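Local coordinates for putative secreted protein (Streptomyces sp. SirexAA-E, PDB 4PEY) that hydrolyses laminarin and laminarioligosaccharides as a secreted exo-beta-1,3-glucanase of glycoside hydrolase family 55, releasing glucose and laminaribiose, at residues Glu13-Leu25 / Leu258-Ala270. The protein carries 1 engineered substitution. Numbering follows the deposited sequence.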
loop_
_atom_site.group_PDB
_atom_site.type_symbol
_atom_site.label_atom_id
_atom_site.label_comp_id
_atom_site.label_asym_id
_atom_site.label_seq_id
_atom_site.Cartn_x
_atom_site.Cartn_y
_atom_site.Cartn_z
ATOM N N GLU A 13 11.239 -28.371 -16.192
ATOM C CA GLU A 13 11.159 -29.052 -14.907
ATOM C C GLU A 13 9.937 -28.589 -14.119
ATOM O O GLU A 13 9.186 -29.408 -13.597
ATOM C CB GLU A 13 12.436 -28.820 -14.091
ATOM C CG GLU A 13 13.061 -30.092 -13.518
ATOM C CD GLU A 13 12.144 -30.819 -12.544
ATOM O OE1 GLU A 13 11.728 -30.201 -11.539
ATOM O OE2 GLU A 13 11.838 -32.009 -12.786
ATOM N N VAL A 14 9.736 -27.278 -14.037
ATOM C CA VAL A 14 8.648 -26.726 -13.234
ATOM C C VAL A 14 7.320 -26.742 -13.986
ATOM O O VAL A 14 7.231 -26.276 -15.122
ATOM C CB VAL A 14 8.955 -25.281 -12.789
ATOM C CG1 VAL A 14 7.849 -24.773 -11.887
ATOM C CG2 VAL A 14 10.298 -25.218 -12.071
ATOM N N VAL A 15 6.282 -27.274 -13.348
ATOM C CA VAL A 15 4.983 -27.391 -13.998
ATOM C C VAL A 15 4.072 -26.232 -13.600
ATOM O O VAL A 15 3.991 -25.862 -12.425
ATOM C CB VAL A 15 4.308 -28.745 -13.663
ATOM C CG1 VAL A 15 4.274 -28.971 -12.162
ATOM C CG2 VAL A 15 2.906 -28.817 -14.256
ATOM N N GLY A 16 3.408 -25.641 -14.589
ATOM C CA GLY A 16 2.501 -24.536 -14.343
ATOM C C GLY A 16 1.103 -24.995 -13.965
ATOM O O GLY A 16 0.718 -26.137 -14.231
ATOM N N GLY A 17 0.349 -24.097 -13.337
ATOM C CA GLY A 17 -1.031 -24.360 -12.969
ATOM C C GLY A 17 -1.186 -25.282 -11.773
ATOM O O GLY A 17 -0.258 -25.483 -10.991
ATOM N N GLY A 18 -2.375 -25.845 -11.627
ATOM C CA GLY A 18 -2.634 -26.760 -10.533
ATOM C C GLY A 18 -3.531 -26.172 -9.464
ATOM O O GLY A 18 -4.045 -25.061 -9.600
ATOM N N ASP A 19 -3.713 -26.940 -8.397
ATOM C CA ASP A 19 -4.585 -26.581 -7.285
ATOM C C ASP A 19 -4.074 -25.348 -6.538
ATOM O O ASP A 19 -2.866 -25.174 -6.370
ATOM C CB ASP A 19 -4.696 -27.769 -6.330
ATOM C CG ASP A 19 -5.744 -27.564 -5.261
ATOM O OD1 ASP A 19 -6.947 -27.662 -5.584
ATOM O OD2 ASP A 19 -5.367 -27.322 -4.099
ATOM N N LEU A 20 -4.994 -24.501 -6.083
ATOM C CA LEU A 20 -4.628 -23.286 -5.355
ATOM C C LEU A 20 -4.406 -23.520 -3.857
ATOM O O LEU A 20 -3.979 -22.620 -3.141
ATOM C CB LEU A 20 -5.696 -22.210 -5.557
ATOM C CG LEU A 20 -5.858 -21.750 -7.005
ATOM C CD1 LEU A 20 -6.920 -20.662 -7.116
ATOM C CD2 LEU A 20 -4.518 -21.271 -7.553
ATOM N N GLY A 21 -4.698 -24.725 -3.379
ATOM C CA GLY A 21 -4.363 -25.076 -2.008
ATOM C C GLY A 21 -5.451 -24.770 -0.993
ATOM O O GLY A 21 -6.458 -24.142 -1.317
ATOM N N PRO A 22 -5.242 -25.202 0.257
ATOM C CA PRO A 22 -6.291 -25.150 1.281
ATOM C C PRO A 22 -6.570 -23.756 1.840
ATOM O O PRO A 22 -7.563 -23.596 2.550
ATOM C CB PRO A 22 -5.746 -26.066 2.378
ATOM C CG PRO A 22 -4.261 -25.988 2.220
ATOM C CD PRO A 22 -4.024 -25.879 0.743
ATOM N N ASN A 23 -5.720 -22.775 1.537
ATOM C CA ASN A 23 -5.896 -21.428 2.077
ATOM C C ASN A 23 -6.615 -20.493 1.109
ATOM O O ASN A 23 -6.804 -19.313 1.396
ATOM C CB ASN A 23 -4.545 -20.823 2.461
ATOM C CG ASN A 23 -3.870 -21.577 3.583
ATOM O OD1 ASN A 23 -4.519 -22.303 4.338
ATOM N ND2 ASN A 23 -2.557 -21.398 3.711
ATOM N N VAL A 24 -7.000 -21.018 -0.047
ATOM C CA VAL A 24 -7.848 -20.271 -0.961
ATOM C C VAL A 24 -9.230 -20.905 -0.913
ATOM O O VAL A 24 -9.427 -22.034 -1.366
ATOM C CB VAL A 24 -7.318 -20.272 -2.414
ATOM C CG1 VAL A 24 -8.240 -19.457 -3.305
ATOM C CG2 VAL A 24 -5.907 -19.706 -2.485
ATOM N N LEU A 25 -10.176 -20.186 -0.323
ATOM C CA LEU A 25 -11.537 -20.672 -0.186
ATOM C C LEU A 25 -12.346 -20.123 -1.346
ATOM O O LEU A 25 -12.518 -18.909 -1.465
ATOM C CB LEU A 25 -12.145 -20.247 1.158
ATOM C CG LEU A 25 -11.599 -20.855 2.457
ATOM C CD1 LEU A 25 -10.156 -20.464 2.727
ATOM C CD2 LEU A 25 -12.470 -20.447 3.629
ATOM N N LEU A 258 -3.776 -14.068 -18.981
ATOM C CA LEU A 258 -2.796 -15.147 -18.895
ATOM C C LEU A 258 -3.422 -16.382 -18.259
ATOM O O LEU A 258 -3.911 -16.309 -17.136
ATOM C CB LEU A 258 -1.586 -14.711 -18.071
ATOM C CG LEU A 258 -0.787 -13.513 -18.577
ATOM C CD1 LEU A 258 0.223 -13.075 -17.528
ATOM C CD2 LEU A 258 -0.092 -13.867 -19.891
ATOM N N PRO A 259 -3.416 -17.519 -18.968
ATOM C CA PRO A 259 -3.930 -18.754 -18.360
ATOM C C PRO A 259 -3.152 -19.165 -17.110
ATOM O O PRO A 259 -1.939 -18.930 -17.035
ATOM C CB PRO A 259 -3.748 -19.798 -19.470
ATOM C CG PRO A 259 -3.679 -19.000 -20.740
ATOM C CD PRO A 259 -2.988 -17.721 -20.363
ATOM N N LEU A 260 -3.844 -19.778 -16.152
ATOM C CA LEU A 260 -3.219 -20.232 -14.916
ATOM C C LEU A 260 -2.065 -21.204 -15.171
ATOM O O LEU A 260 -1.124 -21.271 -14.375
ATOM C CB LEU A 260 -4.261 -20.885 -14.003
ATOM C CG LEU A 260 -3.786 -21.313 -12.612
ATOM C CD1 LEU A 260 -3.382 -20.097 -11.794
ATOM C CD2 LEU A 260 -4.865 -22.111 -11.890
ATOM N N ASP A 261 -2.113 -21.950 -16.273
ATOM C CA ASP A 261 -1.045 -22.915 -16.523
ATOM C C ASP A 261 0.254 -22.221 -16.957
ATOM O O ASP A 261 1.282 -22.876 -17.128
ATOM C CB ASP A 261 -1.483 -24.002 -17.533
ATOM C CG ASP A 261 -1.674 -23.496 -18.969
ATOM O OD1 ASP A 261 -1.278 -22.373 -19.323
ATOM O OD2 ASP A 261 -2.215 -24.285 -19.782
ATOM N N GLN A 262 0.215 -20.898 -17.101
ATOM C CA GLN A 262 1.440 -20.149 -17.369
ATOM C C GLN A 262 2.009 -19.554 -16.081
ATOM O O GLN A 262 2.969 -18.781 -16.113
ATOM C CB GLN A 262 1.185 -19.058 -18.413
ATOM C CG GLN A 262 0.913 -19.626 -19.806
ATOM C CD GLN A 262 0.568 -18.563 -20.832
ATOM O OE1 GLN A 262 0.813 -17.375 -20.625
ATOM N NE2 GLN A 262 -0.009 -18.990 -21.949
ATOM N N PHE A 263 1.419 -19.941 -14.950
ATOM C CA PHE A 263 1.884 -19.529 -13.625
ATOM C C PHE A 263 2.439 -20.710 -12.844
ATOM O O PHE A 263 1.831 -21.780 -12.833
ATOM C CB PHE A 263 0.746 -18.901 -12.807
ATOM C CG PHE A 263 0.431 -17.489 -13.183
ATOM C CD1 PHE A 263 -0.265 -17.203 -14.347
ATOM C CD2 PHE A 263 0.812 -16.441 -12.353
ATOM C CE1 PHE A 263 -0.562 -15.893 -14.690
ATOM C CE2 PHE A 263 0.527 -15.130 -12.686
ATOM C CZ PHE A 263 -0.161 -14.852 -13.856
ATOM N N TYR A 264 3.579 -20.516 -12.185
ATOM C CA TYR A 264 3.992 -21.433 -11.131
ATOM C C TYR A 264 3.180 -21.088 -9.889
ATOM O O TYR A 264 3.242 -19.960 -9.398
ATOM C CB TYR A 264 5.494 -21.329 -10.844
ATOM C CG TYR A 264 5.957 -22.180 -9.678
ATOM C CD1 TYR A 264 5.608 -23.518 -9.585
ATOM C CD2 TYR A 264 6.756 -21.644 -8.675
ATOM C CE1 TYR A 264 6.040 -24.298 -8.516
ATOM C CE2 TYR A 264 7.183 -22.413 -7.607
ATOM C CZ TYR A 264 6.825 -23.737 -7.531
ATOM O OH TYR A 264 7.257 -24.506 -6.469
ATOM N N VAL A 265 2.391 -22.046 -9.417
ATOM C CA VAL A 265 1.545 -21.840 -8.251
ATOM C C VAL A 265 2.361 -22.174 -7.017
ATOM O O VAL A 265 2.592 -23.344 -6.707
ATOM C CB VAL A 265 0.265 -22.695 -8.330
ATOM C CG1 VAL A 265 -0.596 -22.521 -7.087
ATOM C CG2 VAL A 265 -0.527 -22.328 -9.584
ATOM N N VAL A 266 2.835 -21.128 -6.341
ATOM C CA VAL A 266 3.732 -21.281 -5.202
ATOM C C VAL A 266 2.937 -21.660 -3.959
ATOM O O VAL A 266 1.950 -21.006 -3.617
ATOM C CB VAL A 266 4.531 -19.988 -4.920
ATOM C CG1 VAL A 266 5.612 -20.249 -3.871
ATOM C CG2 VAL A 266 5.141 -19.437 -6.204
ATOM N N LYS A 267 3.370 -22.726 -3.300
ATOM C CA LYS A 267 2.733 -23.204 -2.085
ATOM C C LYS A 267 3.796 -23.451 -1.017
ATOM O O LYS A 267 4.973 -23.596 -1.345
ATOM C CB LYS A 267 1.912 -24.467 -2.385
ATOM C CG LYS A 267 0.581 -24.141 -3.058
ATOM C CD LYS A 267 -0.229 -25.366 -3.435
ATOM C CE LYS A 267 0.250 -25.960 -4.732
ATOM N NZ LYS A 267 -0.749 -26.934 -5.256
ATOM N N PRO A 268 3.393 -23.451 0.267
ATOM C CA PRO A 268 4.322 -23.706 1.373
ATOM C C PRO A 268 5.250 -24.878 1.086
ATOM O O PRO A 268 4.786 -25.935 0.650
ATOM C CB PRO A 268 3.384 -24.017 2.539
ATOM C CG PRO A 268 2.191 -23.175 2.256
ATOM C CD PRO A 268 2.032 -23.165 0.757
ATOM N N GLY A 269 6.547 -24.676 1.288
ATOM C CA GLY A 269 7.532 -25.698 0.986
ATOM C C GLY A 269 8.412 -25.335 -0.196
ATOM O O GLY A 269 9.513 -25.862 -0.340
ATOM N N ALA A 270 7.926 -24.435 -1.048
ATOM C CA ALA A 270 8.692 -24.012 -2.219
ATOM C C ALA A 270 9.976 -23.308 -1.807
ATOM O O ALA A 270 9.990 -22.543 -0.849
ATOM C CB ALA A 270 7.856 -23.097 -3.102
HETATM O O HOH W 1 2.283 -24.734 -10.543
#
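The extended backbone of the N-terminal segment passes closest to the 260-262 turn where Gly17 CA lies 3.8 Å from Asp261 CA. A nearly straight backbone hydrogen bond, 2.8 Å from Gly17 N to Phe263 O, joins it there to the start of strand 263-266. Glycine suits this crossing twice over: Gly16, with no side chain, brings its CA close to Asp261 O and turns a C-H toward that oxygen, while Gly17 takes a positive phi (75°) with its backbone lying directly on Asp261. A water bridges just beyond, donating to Val15 O and Gly17 O and accepting from Val265 N. Toward the N-terminus, Val14 CG1 lies 3.4 Å from Tyr264 CD1, the two side chains crossing at about a right angle, while Val15 O sits at the edge of the ring. With CG anti to its backbone N (chi1 175°), Tyr264 also reaches helix 272-280, where Ala278 touches both it and Val14. On the other side of the crossing, the branched Val265 divides its methyls: CG2 rests on Gly17 O, 3.5 Å away, and CG1 packs against Leu20 CD2 at 4.1 Å. Leu20 and Leu260 both continue this apolar patch onto Leu286. Lys267, long enough to reach across to the other segment and bent at chi3 (-81°), donates a hydrogen bond from NZ to Asp19 O (3.0 Å), coming from above the carbonyl plane. Asp19 OD2 instead accepts from Gly21 N, closing an Asx turn before the type I turn Gly21-Val24 that leads into strand 24-27. Far from the bound sugars, the N-terminal segment thus lies across the linker between the two parallel beta-helical domains of the GH55 fold, joining the entry of the first to that of the second.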